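Local coordinates for protein lipopolysaccharide heptosyltransferase 2 (PDB 1PSW) that transfers the second heptose from ADP-L-glycero-beta-D-manno-heptose onto the heptosyl-Kdo2-lipid A inner core during lipopolysaccharide synthesis, at residues M182-R196 with L258-L272. Residues are numbered along the deposited sequence; the frame is centred on the assembly and turned at random.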
loop_
_atom_site.group_PDB
_atom_site.type_symbol
_atom_site.label_atom_id
_atom_site.label_comp_id
_atom_site.label_asym_id
_atom_site.label_seq_id
_atom_site.Cartn_x
_atom_site.Cartn_y
_atom_site.Cartn_z
HETATM N N MSE A 182 -9.959 13.772 13.060
HETATM C CA MSE A 182 -8.592 13.291 13.025
HETATM C C MSE A 182 -7.839 13.468 11.721
HETATM O O MSE A 182 -8.389 13.331 10.625
HETATM C CB MSE A 182 -8.554 11.802 13.368
HETATM C CG MSE A 182 -9.482 11.403 14.492
HETATM SE SE MSE A 182 -9.420 9.499 14.833
HETATM C CE MSE A 182 -10.160 8.857 13.203
ATOM N N ILE A 183 -6.554 13.752 11.862
ATOM C CA ILE A 183 -5.661 13.876 10.724
ATOM C C ILE A 183 -4.656 12.760 10.991
ATOM O O ILE A 183 -4.181 12.602 12.118
ATOM C CB ILE A 183 -4.934 15.230 10.711
ATOM C CG1 ILE A 183 -5.956 16.370 10.537
ATOM C CG2 ILE A 183 -3.895 15.237 9.595
ATOM C CD1 ILE A 183 -6.637 16.393 9.175
ATOM N N GLY A 184 -4.357 11.964 9.976
ATOM C CA GLY A 184 -3.404 10.892 10.172
ATOM C C GLY A 184 -2.054 11.204 9.545
ATOM O O GLY A 184 -1.994 11.794 8.472
ATOM N N PHE A 185 -0.975 10.833 10.235
ATOM C CA PHE A 185 0.395 11.027 9.743
ATOM C C PHE A 185 1.033 9.647 9.564
ATOM O O PHE A 185 0.804 8.748 10.367
ATOM C CB PHE A 185 1.268 11.795 10.760
ATOM C CG PHE A 185 0.946 13.264 10.907
ATOM C CD1 PHE A 185 -0.040 13.868 10.141
ATOM C CD2 PHE A 185 1.658 14.046 11.822
ATOM C CE1 PHE A 185 -0.328 15.237 10.280
ATOM C CE2 PHE A 185 1.384 15.409 11.975
ATOM C CZ PHE A 185 0.389 16.004 11.199
ATOM N N CYS A 186 1.842 9.490 8.523
ATOM C CA CYS A 186 2.556 8.238 8.262
ATOM C C CYS A 186 3.998 8.692 8.051
ATOM O O CYS A 186 4.473 8.776 6.923
ATOM C CB CYS A 186 2.023 7.567 6.995
ATOM S SG CYS A 186 0.269 7.131 7.039
ATOM N N PRO A 187 4.717 8.984 9.146
ATOM C CA PRO A 187 6.108 9.455 9.150
ATOM C C PRO A 187 7.221 8.497 8.731
ATOM O O PRO A 187 8.351 8.934 8.496
ATOM C CB PRO A 187 6.282 9.952 10.577
ATOM C CG PRO A 187 5.500 8.948 11.355
ATOM C CD PRO A 187 4.235 8.778 10.524
ATOM N N GLY A 188 6.912 7.210 8.632
ATOM C CA GLY A 188 7.926 6.244 8.245
ATOM C C GLY A 188 8.101 6.138 6.745
ATOM O O GLY A 188 7.491 6.890 5.986
ATOM N N ALA A 189 8.942 5.202 6.316
ATOM C CA ALA A 189 9.201 4.985 4.899
ATOM C C ALA A 189 10.058 3.741 4.757
ATOM O O ALA A 189 11.165 3.673 5.293
ATOM C CB ALA A 189 9.916 6.187 4.298
ATOM N N GLU A 190 9.537 2.757 4.036
ATOM C CA GLU A 190 10.258 1.515 3.839
ATOM C C GLU A 190 11.574 1.707 3.093
ATOM O O GLU A 190 12.551 1.015 3.374
ATOM C CB GLU A 190 9.376 0.502 3.099
ATOM C CG GLU A 190 8.129 0.106 3.879
ATOM C CD GLU A 190 6.869 0.786 3.367
ATOM O OE1 GLU A 190 6.894 2.010 3.128
ATOM O OE2 GLU A 190 5.848 0.087 3.217
ATOM N N PHE A 191 11.617 2.652 2.159
ATOM C CA PHE A 191 12.843 2.876 1.401
ATOM C C PHE A 191 13.955 3.640 2.107
ATOM O O PHE A 191 14.932 4.028 1.470
ATOM C CB PHE A 191 12.532 3.548 0.064
ATOM C CG PHE A 191 12.103 2.587 -1.008
ATOM C CD1 PHE A 191 10.952 1.820 -0.853
ATOM C CD2 PHE A 191 12.849 2.449 -2.175
ATOM C CE1 PHE A 191 10.548 0.928 -1.845
ATOM C CE2 PHE A 191 12.456 1.561 -3.175
ATOM C CZ PHE A 191 11.303 0.800 -3.009
ATOM N N GLY A 192 13.814 3.864 3.412
ATOM C CA GLY A 192 14.863 4.549 4.148
ATOM C C GLY A 192 14.634 5.983 4.594
ATOM O O GLY A 192 13.739 6.664 4.101
ATOM N N PRO A 193 15.464 6.474 5.529
ATOM C CA PRO A 193 15.394 7.830 6.082
ATOM C C PRO A 193 15.380 8.945 5.047
ATOM O O PRO A 193 14.719 9.958 5.243
ATOM C CB PRO A 193 16.635 7.906 6.971
ATOM C CG PRO A 193 16.796 6.504 7.436
ATOM C CD PRO A 193 16.554 5.714 6.163
ATOM N N ALA A 194 16.108 8.757 3.952
ATOM C CA ALA A 194 16.184 9.766 2.905
ATOM C C ALA A 194 14.828 10.171 2.352
ATOM O O ALA A 194 14.663 11.283 1.864
ATOM C CB ALA A 194 17.085 9.280 1.768
ATOM N N LYS A 195 13.853 9.275 2.413
ATOM C CA LYS A 195 12.536 9.598 1.888
ATOM C C LYS A 195 11.563 10.087 2.952
ATOM O O LYS A 195 10.390 10.314 2.664
ATOM C CB LYS A 195 11.963 8.383 1.156
ATOM C CG LYS A 195 12.834 7.965 -0.011
ATOM C CD LYS A 195 12.208 6.870 -0.841
ATOM C CE LYS A 195 13.120 6.500 -2.003
ATOM N NZ LYS A 195 12.472 5.522 -2.917
ATOM N N ARG A 196 12.046 10.276 4.173
ATOM C CA ARG A 196 11.168 10.726 5.242
ATOM C C ARG A 196 11.170 12.226 5.487
ATOM O O ARG A 196 12.220 12.868 5.522
ATOM C CB ARG A 196 11.520 10.031 6.559
ATOM C CG ARG A 196 11.165 8.560 6.609
ATOM C CD ARG A 196 11.231 8.041 8.038
ATOM N NE ARG A 196 12.445 7.291 8.306
ATOM C CZ ARG A 196 12.871 6.962 9.522
ATOM N NH1 ARG A 196 12.181 7.321 10.599
ATOM N NH2 ARG A 196 13.997 6.270 9.658
ATOM N N LEU A 258 -8.783 2.774 10.535
ATOM C CA LEU A 258 -8.456 4.072 11.145
ATOM C C LEU A 258 -8.094 5.153 10.122
ATOM O O LEU A 258 -8.453 6.319 10.284
ATOM C CB LEU A 258 -7.327 3.910 12.166
ATOM C CG LEU A 258 -7.733 3.123 13.422
ATOM C CD1 LEU A 258 -6.521 2.852 14.306
ATOM C CD2 LEU A 258 -8.796 3.897 14.199
ATOM N N ILE A 259 -7.354 4.765 9.091
ATOM C CA ILE A 259 -7.000 5.701 8.041
ATOM C C ILE A 259 -8.296 6.189 7.374
ATOM O O ILE A 259 -8.460 7.380 7.098
ATOM C CB ILE A 259 -6.056 5.026 7.004
ATOM C CG1 ILE A 259 -4.661 4.889 7.623
ATOM C CG2 ILE A 259 -5.993 5.856 5.702
ATOM C CD1 ILE A 259 -3.681 4.065 6.805
ATOM N N ALA A 260 -9.229 5.272 7.146
ATOM C CA ALA A 260 -10.503 5.624 6.531
ATOM C C ALA A 260 -11.259 6.635 7.402
ATOM O O ALA A 260 -11.994 7.470 6.888
ATOM C CB ALA A 260 -11.349 4.359 6.343
ATOM N N ALA A 261 -11.071 6.560 8.720
ATOM C CA ALA A 261 -11.757 7.462 9.647
ATOM C C ALA A 261 -11.141 8.861 9.728
ATOM O O ALA A 261 -11.718 9.758 10.331
ATOM C CB ALA A 261 -11.809 6.832 11.034
ATOM N N CYS A 262 -9.967 9.042 9.132
ATOM C CA CYS A 262 -9.287 10.340 9.142
ATOM C C CYS A 262 -9.819 11.299 8.097
ATOM O O CYS A 262 -10.155 10.880 6.995
ATOM C CB CYS A 262 -7.794 10.176 8.874
ATOM S SG CYS A 262 -6.877 9.313 10.189
ATOM N N LYS A 263 -9.841 12.592 8.422
ATOM C CA LYS A 263 -10.311 13.606 7.477
ATOM C C LYS A 263 -9.302 13.806 6.346
ATOM O O LYS A 263 -9.667 14.210 5.238
ATOM C CB LYS A 263 -10.534 14.933 8.198
ATOM C CG LYS A 263 -11.560 14.866 9.319
ATOM C CD LYS A 263 -12.960 14.654 8.781
ATOM C CE LYS A 263 -13.968 14.583 9.913
ATOM N NZ LYS A 263 -15.359 14.548 9.388
ATOM N N ALA A 264 -8.032 13.541 6.646
ATOM C CA ALA A 264 -6.954 13.663 5.674
ATOM C C ALA A 264 -5.733 12.928 6.195
ATOM O O ALA A 264 -5.638 12.627 7.385
ATOM C CB ALA A 264 -6.607 15.129 5.423
ATOM N N ILE A 265 -4.801 12.655 5.289
ATOM C CA ILE A 265 -3.575 11.937 5.615
ATOM C C ILE A 265 -2.373 12.687 5.061
ATOM O O ILE A 265 -2.450 13.277 3.989
ATOM C CB ILE A 265 -3.577 10.521 4.976
ATOM C CG1 ILE A 265 -4.788 9.718 5.478
ATOM C CG2 ILE A 265 -2.275 9.806 5.286
ATOM C CD1 ILE A 265 -4.791 9.439 6.972
ATOM N N VAL A 266 -1.275 12.691 5.811
ATOM C CA VAL A 266 -0.031 13.318 5.367
ATOM C C VAL A 266 0.960 12.167 5.442
ATOM O O VAL A 266 1.054 11.497 6.477
ATOM C CB VAL A 266 0.429 14.444 6.312
ATOM C CG1 VAL A 266 1.725 15.058 5.804
ATOM C CG2 VAL A 266 -0.647 15.508 6.415
ATOM N N THR A 267 1.696 11.925 4.362
ATOM C CA THR A 267 2.628 10.808 4.347
ATOM C C THR A 267 3.792 11.007 3.380
ATOM O O THR A 267 3.748 11.864 2.499
ATOM C CB THR A 267 1.900 9.520 3.913
ATOM O OG1 THR A 267 2.825 8.426 3.881
ATOM C CG2 THR A 267 1.312 9.698 2.525
ATOM N N ASN A 268 4.827 10.199 3.571
ATOM C CA ASN A 268 5.987 10.200 2.698
ATOM C C ASN A 268 5.664 9.160 1.620
ATOM O O ASN A 268 4.600 8.542 1.639
ATOM C CB ASN A 268 7.235 9.726 3.454
ATOM C CG ASN A 268 7.490 10.501 4.723
ATOM O OD1 ASN A 268 7.535 11.730 4.723
ATOM N ND2 ASN A 268 7.678 9.774 5.821
ATOM N N ASP A 269 6.600 8.952 0.702
ATOM C CA ASP A 269 6.442 7.949 -0.349
ATOM C C ASP A 269 6.643 6.606 0.353
ATOM O O ASP A 269 7.775 6.163 0.550
ATOM C CB ASP A 269 7.513 8.174 -1.424
ATOM C CG ASP A 269 7.496 7.124 -2.526
ATOM O OD1 ASP A 269 6.495 6.387 -2.648
ATOM O OD2 ASP A 269 8.495 7.051 -3.281
ATOM N N SER A 270 5.539 5.978 0.750
ATOM C CA SER A 270 5.589 4.705 1.460
ATOM C C SER A 270 4.390 3.811 1.155
ATOM O O SER A 270 3.482 4.201 0.427
ATOM C CB SER A 270 5.631 4.965 2.964
ATOM O OG SER A 270 4.387 5.501 3.395
ATOM N N GLY A 271 4.388 2.610 1.728
ATOM C CA GLY A 271 3.283 1.691 1.512
ATOM C C GLY A 271 1.926 2.184 1.999
ATOM O O GLY A 271 0.910 1.975 1.326
ATOM N N LEU A 272 1.883 2.839 3.155
ATOM C CA LEU A 272 0.603 3.316 3.669
ATOM C C LEU A 272 -0.004 4.398 2.789
ATOM O O LEU A 272 -1.215 4.598 2.803
ATOM C CB LEU A 272 0.742 3.808 5.113
ATOM C CG LEU A 272 1.003 2.708 6.158
ATOM C CD1 LEU A 272 1.176 3.366 7.527
ATOM C CD2 LEU A 272 -0.163 1.710 6.193
HETATM O O HOH W 1 -11.986 12.219 11.605
HETATM O O HOH W 2 4.973 7.335 5.024
HETATM O O HOH W 3 9.303 4.040 0.979
HETATM O O HOH W 4 9.079 10.616 0.443
#
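Parallel strands 182-186 and 264-268 are the two central strands of the C-terminal Rossmann-like sheet of this GT-B glycosyltransferase, and they illustrate how such a sheet joins a regular core to irregular loops at the C-terminal ends of its strands. Three backbone bonds join the strands: G184 N donates to A264 O, V266 N to G184 O, and C186 N to V266 O at 3.0 Å. At the other end, K263 N donates to M182 O at 2.7 Å. On one face the F185 ring lies beside V266, CE1 to CG2 at 3.9 Å, under helix 199-211. On the other, G184 leaves room for C262 SG and I265 CD1, where a side chain would clash, and C186 SG rests on L272.

Near the C-terminal ends of the strands, N268 ties the two loops together. Its ND2 gives G188 O a nearly straight bond (171°), G188 O lying in the amide plane although the donor stands above the carbonyl plane, and a weak, bent one to P187 O. Its OD1 accepts from W197 N, so both ends of the amide are held and its flip is fixed. Water 2 donates to G188 O and T267 OG1.

E190 reaches the start of helix 271-278, its chain bent at chi2 (103°). There OE1 uses its syn lone pair to accept from G271 N at 2.9 Å, and it also touches S270 CB. With an alanine here, G271 N would probably lose this mate, leaving the 189-192 turn less firmly tied to the helix. Two polar grips thus bind the loops: G188 O is held by the N268 amide and by water 2, while E190 OE1 takes the backbone N-H of G271 and so fastens the 189-192 turn to helix 271-278.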